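Side-chain contacts in lumazine protein (Photobacterium kishitanii, PDB 3A35), which probably serves as an antenna that shifts luciferase emission to shorter wavelength, and binds a ribityl lumazine or a flavin as its chromophore: residues K13-S16 with T21-H24; I26-D31 with T40-N45; L49-V52 with V58-F61; L118-K123 with G170-G175; D136-N141 with D153-N158. All blocks are in the same frame, centred on the assembly; numbering follows the deposited sequence.

Interaction 1 (K13-S16 with T21-H24); sequences KKIS and TQRH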
# COMPACT_ATOMS: atom_id res chain seq x y z
N LYS A 13 -6.82 13.14 -6.36
CA LYS A 13 -7.39 14.31 -7.10
C LYS A 13 -7.48 15.50 -6.15
O LYS A 13 -7.25 16.68 -6.59
CB LYS A 13 -8.72 13.88 -7.60
CG LYS A 13 -9.36 14.97 -8.41
CD LYS A 13 -10.50 14.66 -9.23
CE LYS A 13 -10.68 15.61 -10.48
NZ LYS A 13 -12.13 15.24 -10.85
N LYS A 14 -7.72 15.29 -4.87
CA LYS A 14 -8.03 16.38 -3.95
C LYS A 14 -7.55 15.95 -2.55
O LYS A 14 -7.67 14.78 -2.19
CB LYS A 14 -9.59 16.56 -3.75
CG LYS A 14 -10.37 16.91 -5.00
CD LYS A 14 -11.86 17.24 -4.62
CE LYS A 14 -12.70 17.66 -5.85
NZ LYS A 14 -14.11 17.46 -5.59
N ILE A 15 -6.98 16.85 -1.75
CA ILE A 15 -6.61 16.58 -0.37
C ILE A 15 -7.12 17.76 0.46
O ILE A 15 -6.77 18.92 0.19
CB ILE A 15 -5.19 16.39 -0.20
CG1 ILE A 15 -4.65 15.26 -1.07
CG2 ILE A 15 -4.77 16.22 1.34
CD1 ILE A 15 -3.19 15.25 -1.03
N SER A 16 -7.86 17.47 1.51
CA SER A 16 -8.31 18.50 2.51
C SER A 16 -7.52 18.33 3.72
O SER A 16 -7.50 17.16 4.30
CB SER A 16 -9.76 18.19 2.86
OG SER A 16 -10.67 18.39 1.77
N THR A 21 -6.57 15.11 10.70
CA THR A 21 -7.31 14.21 9.79
C THR A 21 -7.02 14.83 8.44
O THR A 21 -6.66 16.07 8.30
CB THR A 21 -8.80 14.10 10.11
OG1 THR A 21 -9.60 13.23 9.27
CG2 THR A 21 -9.49 15.39 10.17
N GLN A 22 -7.21 14.00 7.41
CA GLN A 22 -7.24 14.53 6.04
C GLN A 22 -8.30 13.83 5.28
O GLN A 22 -8.50 12.61 5.45
CB GLN A 22 -5.92 14.30 5.33
CG GLN A 22 -4.79 15.10 5.92
CD GLN A 22 -3.47 14.92 5.26
OE1 GLN A 22 -3.32 14.14 4.30
NE2 GLN A 22 -2.47 15.73 5.62
N ARG A 23 -8.92 14.48 4.30
CA ARG A 23 -9.83 13.80 3.39
C ARG A 23 -9.20 13.78 2.03
O ARG A 23 -8.84 14.85 1.48
CB ARG A 23 -11.24 14.46 3.37
CG ARG A 23 -12.13 13.88 2.29
CD ARG A 23 -13.58 14.28 2.42
NE ARG A 23 -14.12 13.81 3.70
CZ ARG A 23 -15.38 14.12 4.09
NH1 ARG A 23 -16.11 14.94 3.34
NH2 ARG A 23 -15.77 13.74 5.29
N HIS A 24 -9.03 12.57 1.48
CA HIS A 24 -8.45 12.41 0.20
C HIS A 24 -9.52 11.95 -0.80
O HIS A 24 -10.27 10.94 -0.53
CB HIS A 24 -7.38 11.33 0.20
CG HIS A 24 -6.14 11.73 0.91
ND1 HIS A 24 -4.90 11.28 0.58
CD2 HIS A 24 -5.95 12.62 1.94
CE1 HIS A 24 -3.98 11.81 1.38
NE2 HIS A 24 -4.60 12.62 2.26
O HOH W 1 -10.76 16.31 -0.25
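I15 and S16 pair with H24 and R23 in the first beta hairpin of the N-terminal antiparallel barrel, where the short segments of strands 8-17 and 22-27 run at 171° with their axes 4.7 Å apart. S16 and R23 are the hydrogen-bonded pair: S16 N donates to R23 O at 2.8 Å, and R23 N returns a bond to S16 O at 3.0 Å. One step back, I15 and H24 form a non-hydrogen-bonded pair whose side chains lie alongside each other. I15 CG1 sits almost exactly on the imidazole normal, 4.1 Å from the centroid of the H24 ring, a CH-pi contact. The second branch, CG2, is anti to the backbone N of I15 and lies 3.7 Å from H24 NE2. The turn of the ring is set from its own strand, because H24 NE2 gives a nearly straight bond (177°) to Q22 OE1 at 2.8 Å, with the acceptor in the ring plane. R23 and S16 occupy the other face of the sheet; beyond their facing CB atoms the arginine bends at chi3 (-61°) and leads away to a salt bridge with D62, a riboflavin-binding residue. At the start of the pairing, K13 and K14 both face G25 in a classic beta bulge. A water bridges the strands from side chain to backbone, bonded to S16 OG at 2.9 Å and donating to R23 O at 3.0 Å.

Interaction 2 (I26-D31 with T40-N45); sequences ITFPKD and TVMLVN. With RBF (riboflavin), chain C.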
# COMPACT_ATOMS: atom_id res chain seq x y z
N ILE A 26 -9.90 10.37 -4.46
CA ILE A 26 -9.01 9.56 -5.31
C ILE A 26 -9.79 9.19 -6.55
O ILE A 26 -10.83 8.52 -6.49
CB ILE A 26 -8.52 8.32 -4.52
CG1 ILE A 26 -7.81 8.76 -3.21
CG2 ILE A 26 -7.55 7.53 -5.39
CD1 ILE A 26 -7.36 7.57 -2.33
N THR A 27 -9.27 9.52 -7.76
CA THR A 27 -9.87 9.02 -9.01
C THR A 27 -9.60 7.56 -9.17
O THR A 27 -8.44 7.06 -9.13
CB THR A 27 -9.19 9.75 -10.18
OG1 THR A 27 -9.43 11.16 -10.03
CG2 THR A 27 -9.76 9.28 -11.52
N PHE A 28 -10.69 6.80 -9.37
CA PHE A 28 -10.61 5.37 -9.49
C PHE A 28 -10.80 4.93 -10.93
O PHE A 28 -11.59 5.53 -11.60
CB PHE A 28 -11.70 4.63 -8.68
CG PHE A 28 -11.39 4.34 -7.23
CD1 PHE A 28 -10.54 5.16 -6.47
CD2 PHE A 28 -11.95 3.23 -6.63
CE1 PHE A 28 -10.25 4.81 -5.14
CE2 PHE A 28 -11.71 2.91 -5.25
CZ PHE A 28 -10.92 3.69 -4.55
N PRO A 29 -10.12 3.85 -11.30
CA PRO A 29 -10.42 3.27 -12.63
C PRO A 29 -11.81 2.69 -12.62
O PRO A 29 -12.33 2.24 -11.57
CB PRO A 29 -9.31 2.20 -12.81
CG PRO A 29 -8.71 1.96 -11.51
CD PRO A 29 -9.08 3.11 -10.54
N LYS A 30 -12.41 2.59 -13.81
CA LYS A 30 -13.82 2.25 -13.85
C LYS A 30 -14.16 0.89 -13.26
O LYS A 30 -15.18 0.82 -12.54
CB LYS A 30 -14.40 2.30 -15.32
CG LYS A 30 -16.02 2.29 -15.24
CD LYS A 30 -16.59 3.67 -14.86
CE LYS A 30 -18.16 3.74 -14.82
NZ LYS A 30 -18.62 5.05 -14.23
N ASP A 31 -13.34 -0.14 -13.47
CA ASP A 31 -13.65 -1.47 -12.91
C ASP A 31 -13.66 -1.50 -11.41
O ASP A 31 -14.44 -2.14 -10.76
CB ASP A 31 -12.74 -2.58 -13.52
CG ASP A 31 -11.21 -2.48 -13.11
OD1 ASP A 31 -10.61 -1.32 -12.92
OD2 ASP A 31 -10.57 -3.61 -13.05
N THR A 40 -17.81 0.95 1.87
CA THR A 40 -16.84 -0.06 1.52
C THR A 40 -15.56 0.15 2.29
O THR A 40 -15.06 1.28 2.40
CB THR A 40 -16.47 0.01 0.06
OG1 THR A 40 -17.61 -0.37 -0.76
CG2 THR A 40 -15.23 -0.82 -0.31
N VAL A 41 -15.03 -0.92 2.84
CA VAL A 41 -13.75 -0.91 3.55
C VAL A 41 -12.83 -1.67 2.62
O VAL A 41 -13.01 -2.83 2.29
CB VAL A 41 -13.84 -1.61 4.92
CG1 VAL A 41 -12.44 -1.64 5.51
CG2 VAL A 41 -14.70 -0.76 5.81
N MET A 42 -11.78 -1.04 2.11
CA MET A 42 -10.85 -1.60 1.11
C MET A 42 -9.48 -1.13 1.42
O MET A 42 -9.26 -0.24 2.36
CB MET A 42 -11.23 -1.19 -0.32
CG MET A 42 -11.18 0.38 -0.49
SD MET A 42 -11.54 0.90 -2.19
CE MET A 42 -10.13 0.24 -3.06
N LEU A 43 -8.50 -1.73 0.76
CA LEU A 43 -7.09 -1.28 0.96
C LEU A 43 -6.65 -0.21 -0.02
O LEU A 43 -6.76 -0.35 -1.23
CB LEU A 43 -6.12 -2.45 0.83
CG LEU A 43 -6.43 -3.61 1.78
CD1 LEU A 43 -5.23 -4.60 1.66
CD2 LEU A 43 -6.58 -3.19 3.25
N VAL A 44 -6.11 0.86 0.57
CA VAL A 44 -5.51 1.92 -0.23
C VAL A 44 -4.05 2.01 0.23
O VAL A 44 -3.76 2.21 1.42
CB VAL A 44 -6.21 3.27 0.08
CG1 VAL A 44 -5.47 4.37 -0.80
CG2 VAL A 44 -7.65 3.20 -0.29
N ASN A 45 -3.13 1.71 -0.71
CA ASN A 45 -1.77 1.52 -0.26
C ASN A 45 -1.62 0.61 0.92
O ASN A 45 -0.75 0.74 1.83
CB ASN A 45 -1.01 2.79 0.07
CG ASN A 45 -0.61 3.61 -1.16
OD1 ASN A 45 -0.47 3.08 -2.26
ND2 ASN A 45 -0.31 4.90 -0.95
N1 RBF C . -8.36 4.42 9.45
C2 RBF C . -8.61 5.64 8.93
O2 RBF C . -7.80 6.60 9.12
N3 RBF C . -9.71 5.91 8.13
C4 RBF C . -10.63 4.90 7.80
O4 RBF C . -11.59 5.20 7.07
C4A RBF C . -10.38 3.66 8.42
N5 RBF C . -11.37 2.62 8.20
C5A RBF C . -11.12 1.39 8.80
C6 RBF C . -12.13 0.44 8.69
C7 RBF C . -11.86 -0.80 9.34
C7M RBF C . -13.03 -1.83 9.26
C8 RBF C . -10.71 -1.09 10.00
C8M RBF C . -10.51 -2.42 10.58
C9 RBF C . -9.66 -0.10 10.08
C9A RBF C . -9.92 1.17 9.55
N10 RBF C . -8.96 2.22 9.70
C10 RBF C . -9.27 3.45 9.18
C1' RBF C . -7.82 2.09 10.51
C2' RBF C . -6.51 1.91 9.77
O2' RBF C . -6.62 0.76 8.87
C3' RBF C . -5.42 1.66 10.68
O3' RBF C . -5.41 2.89 11.59
C4' RBF C . -4.03 1.73 10.02
O4' RBF C . -3.84 0.54 9.22
C5' RBF C . -2.89 1.77 11.06
O5' RBF C . -1.61 1.96 10.46
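I26 and V44 bring their CA atoms no closer than 9.8 Å, and no hydrogen bond links the segments, since strands 22-27 and 41-44 face each other through the interior of the N-terminal antiparallel barrel. Two pairs of buried side chains meet between them. I26 and V44 reach toward each other tip to tip, with I26 CD1 4.0 Å from V44 CG1, the branch anti to the valine's backbone N. The second pair is a Met-aromatic contact. M42 approaches the F28 ring at its edge, SD lying 4.9 Å from the centroid and 85° off the ring normal, practically in the ring plane. The sulfur is 3.7 Å from both F28 CE2 and F28 CZ, astride that bond. M42 CG takes the crowded position between backbone N and carbonyl carbon, and the bend at chi3 (-67°) folds CE back to the same two ring atoms. I26 CG2 also lies at the edge of the F28 ring, which ties the two pairs together, while F61 and L83 add further cover. M42 and V44 face inward, whereas V41, one residue before M42, belongs to the ligand pocket: V41 CG1 touches riboflavin C7M at 3.8 Å.

Interaction 3 (L49-V52 with V58-F61); sequences LTVV and VVYF. With RBF (riboflavin), chain C.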
# COMPACT_ATOMS: atom_id res chain seq x y z
N LEU A 49 -9.27 1.44 4.77
CA LEU A 49 -10.00 2.74 4.83
C LEU A 49 -11.41 2.53 4.38
O LEU A 49 -11.73 1.63 3.60
CB LEU A 49 -9.34 3.84 3.95
CG LEU A 49 -7.88 4.15 4.26
CD1 LEU A 49 -7.36 5.18 3.23
CD2 LEU A 49 -7.70 4.75 5.69
N THR A 50 -12.27 3.40 4.86
CA THR A 50 -13.73 3.33 4.57
C THR A 50 -14.15 4.41 3.57
O THR A 50 -13.88 5.58 3.81
CB THR A 50 -14.47 3.55 5.94
OG1 THR A 50 -13.99 2.57 6.86
CG2 THR A 50 -16.02 3.36 5.64
N VAL A 51 -14.86 4.02 2.53
CA VAL A 51 -15.31 5.09 1.61
C VAL A 51 -16.35 5.99 2.28
O VAL A 51 -17.35 5.44 2.82
CB VAL A 51 -15.89 4.42 0.36
CG1 VAL A 51 -16.53 5.44 -0.57
CG2 VAL A 51 -14.88 3.55 -0.39
N VAL A 52 -16.13 7.29 2.18
CA VAL A 52 -17.06 8.25 2.79
C VAL A 52 -18.01 8.80 1.72
O VAL A 52 -19.12 9.18 2.11
CB VAL A 52 -16.21 9.41 3.35
CG1 VAL A 52 -17.02 10.75 3.40
CG2 VAL A 52 -15.52 8.95 4.64
N VAL A 58 -14.53 9.91 -8.46
CA VAL A 58 -13.71 10.31 -7.31
C VAL A 58 -14.30 9.65 -6.06
O VAL A 58 -15.48 9.88 -5.69
CB VAL A 58 -13.63 11.80 -7.15
CG1 VAL A 58 -12.69 12.20 -6.01
CG2 VAL A 58 -13.16 12.47 -8.49
N VAL A 59 -13.43 8.86 -5.40
CA VAL A 59 -13.82 8.17 -4.19
C VAL A 59 -13.09 8.78 -3.05
O VAL A 59 -11.88 9.00 -3.08
CB VAL A 59 -13.40 6.68 -4.37
CG1 VAL A 59 -13.79 5.89 -3.11
CG2 VAL A 59 -14.12 6.03 -5.58
N TYR A 60 -13.83 9.15 -2.01
CA TYR A 60 -13.29 9.88 -0.89
C TYR A 60 -13.12 9.04 0.40
O TYR A 60 -13.98 8.18 0.73
CB TYR A 60 -14.25 11.04 -0.53
CG TYR A 60 -14.29 12.15 -1.62
CD1 TYR A 60 -13.48 13.28 -1.47
CD2 TYR A 60 -15.15 12.07 -2.72
CE1 TYR A 60 -13.51 14.33 -2.47
CE2 TYR A 60 -15.20 13.13 -3.67
CZ TYR A 60 -14.40 14.15 -3.43
OH TYR A 60 -14.35 15.22 -4.39
N PHE A 61 -12.02 9.33 1.09
CA PHE A 61 -11.69 8.66 2.35
C PHE A 61 -11.27 9.68 3.33
O PHE A 61 -10.54 10.62 3.01
CB PHE A 61 -10.47 7.66 2.15
CG PHE A 61 -10.72 6.58 1.13
CD1 PHE A 61 -11.29 5.36 1.54
CD2 PHE A 61 -10.42 6.79 -0.19
CE1 PHE A 61 -11.54 4.36 0.64
CE2 PHE A 61 -10.69 5.73 -1.16
CZ PHE A 61 -11.23 4.55 -0.72
N1 RBF C . -8.36 4.42 9.45
C2 RBF C . -8.61 5.64 8.93
O2 RBF C . -7.80 6.60 9.12
N3 RBF C . -9.71 5.91 8.13
C4 RBF C . -10.63 4.90 7.80
O4 RBF C . -11.59 5.20 7.07
C4A RBF C . -10.38 3.66 8.42
N5 RBF C . -11.37 2.62 8.20
C5A RBF C . -11.12 1.39 8.80
C6 RBF C . -12.13 0.44 8.69
C7 RBF C . -11.86 -0.80 9.34
C7M RBF C . -13.03 -1.83 9.26
C8 RBF C . -10.71 -1.09 10.00
C8M RBF C . -10.51 -2.42 10.58
C9 RBF C . -9.66 -0.10 10.08
C9A RBF C . -9.92 1.17 9.55
N10 RBF C . -8.96 2.22 9.70
C10 RBF C . -9.27 3.45 9.18
C1' RBF C . -7.82 2.09 10.51
C2' RBF C . -6.51 1.91 9.77
O2' RBF C . -6.62 0.76 8.87
C3' RBF C . -5.42 1.66 10.68
O3' RBF C . -5.41 2.89 11.59
C4' RBF C . -4.03 1.73 10.02
O4' RBF C . -3.84 0.54 9.22
C5' RBF C . -2.89 1.77 11.06
O5' RBF C . -1.61 1.96 10.46
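The hairpin of strands 47-55 and 58-63 carries one edge of the flavin pocket, and L49 and F61 meet on its inner side. The short segments are strongly twisted against each other, at 122°, and the backbone bond that joins them runs from V52 N to Y60 O, 2.7 Å long and nearly straight, with the donor tilted 26° from the carbonyl plane. The F61 ring is wedged against the opposite strand. The L49 and F61 side chains cross at about a right angle, L49 CB lying 3.5 Å from F61 CD1, and V51 CG2 is 3.6 Å from F61 CE1. The same V51 methyl meets V59 CG1 at 3.7 Å, so one valine branch bridges a phenylalanine and a valine. L49 works in two directions, for its CD2 also packs 3.4 Å from riboflavin N3. T50 has its CB directed away from strand 58-63 and meets the ligand with two donors: T50 N donates to riboflavin O4 at 2.9 Å, and T50 OG1, set beside its own backbone N, donates to riboflavin N5 at 2.9 Å. One residue thus reads adjacent acceptors along the edge of the isoalloxazine, with apolar packing behind it, the binding mode of this lumazine-binding barrel, a homologue of riboflavin synthase.

Interaction 4 (L118-K123 with G170-G175); sequences LKVYIK and GTLEKG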
# COMPACT_ATOMS: atom_id res chain seq x y z
N LEU A 118 12.32 -6.21 -10.23
CA LEU A 118 12.35 -4.90 -9.56
C LEU A 118 12.86 -5.25 -8.13
O LEU A 118 12.13 -5.87 -7.33
CB LEU A 118 10.93 -4.29 -9.58
CG LEU A 118 10.87 -2.93 -8.89
CD1 LEU A 118 11.72 -1.83 -9.50
CD2 LEU A 118 9.47 -2.35 -8.73
N LYS A 119 14.12 -4.93 -7.84
CA LYS A 119 14.75 -5.22 -6.59
C LYS A 119 14.59 -3.98 -5.72
O LYS A 119 15.14 -2.95 -6.00
CB LYS A 119 16.23 -5.46 -6.83
CG LYS A 119 16.43 -6.67 -7.64
CD LYS A 119 17.89 -7.19 -7.64
CE LYS A 119 17.91 -8.45 -8.50
NZ LYS A 119 19.36 -8.82 -8.58
N VAL A 120 13.89 -4.10 -4.60
CA VAL A 120 13.57 -2.97 -3.72
C VAL A 120 14.17 -3.28 -2.40
O VAL A 120 13.90 -4.34 -1.80
CB VAL A 120 12.00 -2.83 -3.65
CG1 VAL A 120 11.70 -1.65 -2.65
CG2 VAL A 120 11.42 -2.57 -5.08
N TYR A 121 14.88 -2.32 -1.84
CA TYR A 121 15.56 -2.35 -0.53
C TYR A 121 14.98 -1.30 0.37
O TYR A 121 15.00 -0.12 0.02
CB TYR A 121 17.10 -2.08 -0.71
CG TYR A 121 17.73 -3.10 -1.65
CD1 TYR A 121 18.31 -4.25 -1.15
CD2 TYR A 121 17.71 -2.92 -3.02
CE1 TYR A 121 18.89 -5.23 -2.01
CE2 TYR A 121 18.22 -3.91 -3.92
CZ TYR A 121 18.83 -5.03 -3.40
OH TYR A 121 19.34 -5.99 -4.33
N ILE A 122 14.46 -1.75 1.49
CA ILE A 122 13.65 -0.88 2.31
C ILE A 122 14.30 -0.81 3.68
O ILE A 122 14.50 -1.84 4.29
CB ILE A 122 12.19 -1.42 2.44
CG1 ILE A 122 11.52 -1.54 1.02
CG2 ILE A 122 11.42 -0.50 3.43
CD1 ILE A 122 10.08 -1.88 0.99
N LYS A 123 14.60 0.37 4.19
CA LYS A 123 15.20 0.51 5.51
C LYS A 123 14.11 0.61 6.57
O LYS A 123 13.24 1.53 6.50
CB LYS A 123 16.15 1.73 5.57
CG LYS A 123 16.89 1.82 6.85
CD LYS A 123 17.95 2.99 6.80
CE LYS A 123 19.13 2.55 5.95
NZ LYS A 123 20.32 3.48 6.02
N GLY A 170 6.56 0.92 -9.14
CA GLY A 170 7.40 1.47 -10.16
C GLY A 170 7.55 2.99 -10.05
O GLY A 170 8.19 3.60 -10.92
N THR A 171 6.93 3.63 -9.07
CA THR A 171 7.11 5.11 -8.79
C THR A 171 8.17 5.26 -7.61
O THR A 171 8.65 6.37 -7.33
CB THR A 171 5.77 5.78 -8.30
OG1 THR A 171 5.40 5.26 -7.00
CG2 THR A 171 4.70 5.57 -9.30
N LEU A 172 8.51 4.17 -6.91
CA LEU A 172 9.36 4.25 -5.77
C LEU A 172 10.75 4.67 -6.28
O LEU A 172 11.16 4.25 -7.34
CB LEU A 172 9.43 2.88 -5.03
CG LEU A 172 8.05 2.49 -4.41
CD1 LEU A 172 8.39 1.13 -3.80
CD2 LEU A 172 7.58 3.45 -3.38
N GLU A 173 11.42 5.48 -5.46
CA GLU A 173 12.87 5.81 -5.66
C GLU A 173 13.50 5.82 -4.30
O GLU A 173 12.81 5.77 -3.25
CB GLU A 173 13.09 7.15 -6.39
CG GLU A 173 12.25 8.24 -5.89
CD GLU A 173 12.53 9.50 -6.73
OE1 GLU A 173 13.65 10.08 -6.58
OE2 GLU A 173 11.67 9.84 -7.54
N LYS A 174 14.85 5.97 -4.20
CA LYS A 174 15.46 6.17 -2.96
C LYS A 174 14.76 7.32 -2.18
O LYS A 174 14.57 8.40 -2.77
CB LYS A 174 16.98 6.58 -3.14
CG LYS A 174 17.77 6.72 -1.82
CD LYS A 174 19.30 7.13 -1.95
CE LYS A 174 20.27 6.06 -1.42
NZ LYS A 174 20.08 5.72 0.09
N GLY A 175 14.51 7.15 -0.90
CA GLY A 175 13.82 8.10 -0.10
C GLY A 175 12.28 8.07 -0.11
O GLY A 175 11.68 8.81 0.67
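V120 and L172 meet where the loop leading to the last strand of the C-terminal barrel passes the inward-facing side of strand 117-123, away from the flavin pocket. L172 can be followed outward. Its CB leaves the loop backbone in the direction of the strand but stays clear of the V120 methyls. CG lies anti to the carbonyl carbon (chi1 -66°) and is likewise too far from the strand to touch it. The chain makes contact at CD1, which is 4.5 Å from V120 CG1, the branch anti to that valine's backbone N; CD2 turns away from V120. The meeting is therefore a light one between two methyl groups. A second touch lies nearer the start of the strand: L118, with CG anti to its backbone N, brings CD2 to 4.4 Å from G170 N, so that a leucine methyl comes loosely up to the backbone at the loop's beginning. No hydrogen bond crosses this contact, and only 101 Å² is buried in all. At its other end, the ammonium groups of K123 NZ and K174 NZ stand 6.3 Å apart, like charges without contact; K174 NZ has a long, weak ion pair with D109. Inside the barrel sheet, strand 117-123 is held between strands 104-114 and 154-160, for instance by the backbone bonding of V120 with I157, and L118 also packs on I111 and L169. The loop itself follows helix 163-166 and precedes strand 177-182.

Interaction 5 (D136-N141 with D153-N158); sequences DHIGIN and DIIFIN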
# COMPACT_ATOMS: atom_id res chain seq x y z
N ASP A 136 9.07 -14.89 6.02
CA ASP A 136 7.71 -14.45 5.99
C ASP A 136 7.51 -13.53 4.76
O ASP A 136 8.46 -13.11 4.13
CB ASP A 136 7.40 -13.70 7.29
CG ASP A 136 7.10 -14.64 8.45
OD1 ASP A 136 6.99 -14.10 9.57
OD2 ASP A 136 6.91 -15.90 8.26
N HIS A 137 6.26 -13.34 4.43
CA HIS A 137 5.87 -12.37 3.46
C HIS A 137 5.82 -11.05 4.22
O HIS A 137 5.92 -10.94 5.45
CB HIS A 137 4.46 -12.68 2.91
CG HIS A 137 4.39 -13.57 1.68
ND1 HIS A 137 5.06 -14.76 1.59
CD2 HIS A 137 3.68 -13.44 0.53
CE1 HIS A 137 4.79 -15.33 0.42
NE2 HIS A 137 3.96 -14.55 -0.25
N ILE A 138 5.75 -9.99 3.42
CA ILE A 138 5.59 -8.65 4.00
C ILE A 138 4.70 -7.93 2.96
O ILE A 138 4.77 -8.11 1.75
CB ILE A 138 6.92 -7.97 4.20
CG1 ILE A 138 6.77 -6.68 5.06
CG2 ILE A 138 7.67 -7.62 2.92
CD1 ILE A 138 8.12 -6.19 5.54
N GLY A 139 3.90 -7.01 3.50
CA GLY A 139 3.10 -6.05 2.64
C GLY A 139 3.82 -4.69 2.56
O GLY A 139 4.11 -4.09 3.57
N ILE A 140 4.00 -4.26 1.32
CA ILE A 140 4.61 -2.92 1.05
C ILE A 140 3.54 -2.22 0.16
O ILE A 140 3.26 -2.66 -0.96
CB ILE A 140 5.93 -3.00 0.25
CG1 ILE A 140 6.97 -3.79 1.10
CG2 ILE A 140 6.34 -1.58 -0.09
CD1 ILE A 140 7.30 -3.16 2.38
N ASN A 141 2.96 -1.13 0.71
CA ASN A 141 1.87 -0.49 0.00
C ASN A 141 0.76 -1.40 -0.53
O ASN A 141 0.16 -1.13 -1.57
CB ASN A 141 2.37 0.41 -1.14
CG ASN A 141 3.14 1.64 -0.75
OD1 ASN A 141 3.72 2.27 -1.77
ND2 ASN A 141 3.09 2.07 0.43
N ASP A 153 19.32 -3.37 8.96
CA ASP A 153 17.93 -2.94 9.08
C ASP A 153 17.26 -2.83 7.70
O ASP A 153 16.22 -2.15 7.63
CB ASP A 153 17.88 -1.59 9.83
CG ASP A 153 18.84 -0.53 9.27
OD1 ASP A 153 19.55 -0.75 8.25
OD2 ASP A 153 18.88 0.59 9.82
N ILE A 154 17.82 -3.46 6.67
CA ILE A 154 17.34 -3.33 5.32
C ILE A 154 16.77 -4.61 4.83
O ILE A 154 17.38 -5.68 4.94
CB ILE A 154 18.34 -2.61 4.44
CG1 ILE A 154 18.77 -3.30 3.25
CG2 ILE A 154 19.04 -1.38 5.11
CD1 ILE A 154 17.93 -2.76 2.29
N ILE A 155 15.52 -4.53 4.40
CA ILE A 155 14.87 -5.72 3.82
C ILE A 155 14.91 -5.66 2.30
O ILE A 155 14.65 -4.59 1.71
CB ILE A 155 13.41 -5.91 4.37
CG1 ILE A 155 12.48 -4.80 4.01
CG2 ILE A 155 13.44 -6.14 5.85
CD1 ILE A 155 11.05 -5.25 4.04
N PHE A 156 15.27 -6.73 1.62
CA PHE A 156 15.36 -6.83 0.21
C PHE A 156 14.22 -7.65 -0.29
O PHE A 156 14.02 -8.82 0.08
CB PHE A 156 16.74 -7.39 -0.17
CG PHE A 156 16.85 -7.91 -1.51
CD1 PHE A 156 16.24 -7.31 -2.62
CD2 PHE A 156 17.71 -9.00 -1.75
CE1 PHE A 156 16.38 -7.78 -3.93
CE2 PHE A 156 17.84 -9.52 -3.02
CZ PHE A 156 17.22 -8.91 -4.15
N ILE A 157 13.37 -7.08 -1.13
CA ILE A 157 12.29 -7.74 -1.78
C ILE A 157 12.50 -7.75 -3.27
O ILE A 157 12.80 -6.75 -3.88
CB ILE A 157 10.92 -7.07 -1.49
CG1 ILE A 157 10.75 -7.03 0.02
CG2 ILE A 157 9.77 -8.01 -2.06
CD1 ILE A 157 9.98 -5.90 0.49
N ASN A 158 12.41 -8.95 -3.88
CA ASN A 158 12.77 -9.07 -5.27
C ASN A 158 11.46 -9.39 -6.01
O ASN A 158 10.94 -10.54 -5.98
CB ASN A 158 13.80 -10.22 -5.38
CG ASN A 158 14.22 -10.45 -6.76
OD1 ASN A 158 13.64 -9.99 -7.69
ND2 ASN A 158 15.31 -11.24 -6.90
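I155 and I157 meet I138 and I140 in the hydrophobic interior of the C-terminal antiparallel barrel, where strands 154-160 and 137-140 are not sheet neighbours but face each other across the core. Their short segments cross at 90° with the axes 9.8 Å apart, and they meet through side chains, without a hydrogen bond. Along the second segment, I154 points away from the contact and packs on Y121 outside it. I155 then turns inward. Its CG1 stands between backbone N and carbonyl carbon (chi1 63°), which aims CD1 at the other strand. There it meets I138 CD1 tip to tip at 3.4 Å, tighter than the usual van der Waals separation of two methyl carbons. F156 again faces out, its ring stacked with that of Y121 on the neighbouring strand. I157 comes back to the interior and touches two residues with one atom, its side chain crossing that of I138 at about a right angle and meeting that of I140 tip to tip. The isoleucines also reach other walls of the barrel, I138 packing on V180 and I140 on V178, while I155 lies on I122. The second point of contact between the strands is thus the terminal methyl I157 CD1, seated 3.8 Å from I138 CG2 and 3.7 Å from I140 CG1.

Interactions 1, 2 and 3 belong to the N-terminal barrel, and 4 and 5 to the C-terminal barrel, built on the same strand order. A backbone hydrogen bond between H24 O and F61 N (2.9 Å) joins interaction 1 to interaction 3, and one between T40 O and V51 N (2.7 Å) joins interactions 2 and 3. Interactions 2 and 3 both touch riboflavin, whereas I140 of interaction 5 lies about 13 Å from it, side chain to ligand. Interaction 5 is nested in the chain loop closed by interaction 4, their centres about 10 Å apart, and I122 CD1 packs 3.4 Å from I140 CD1. Between the barrels, N45 OD1 approaches N141 CB at 4.1 Å.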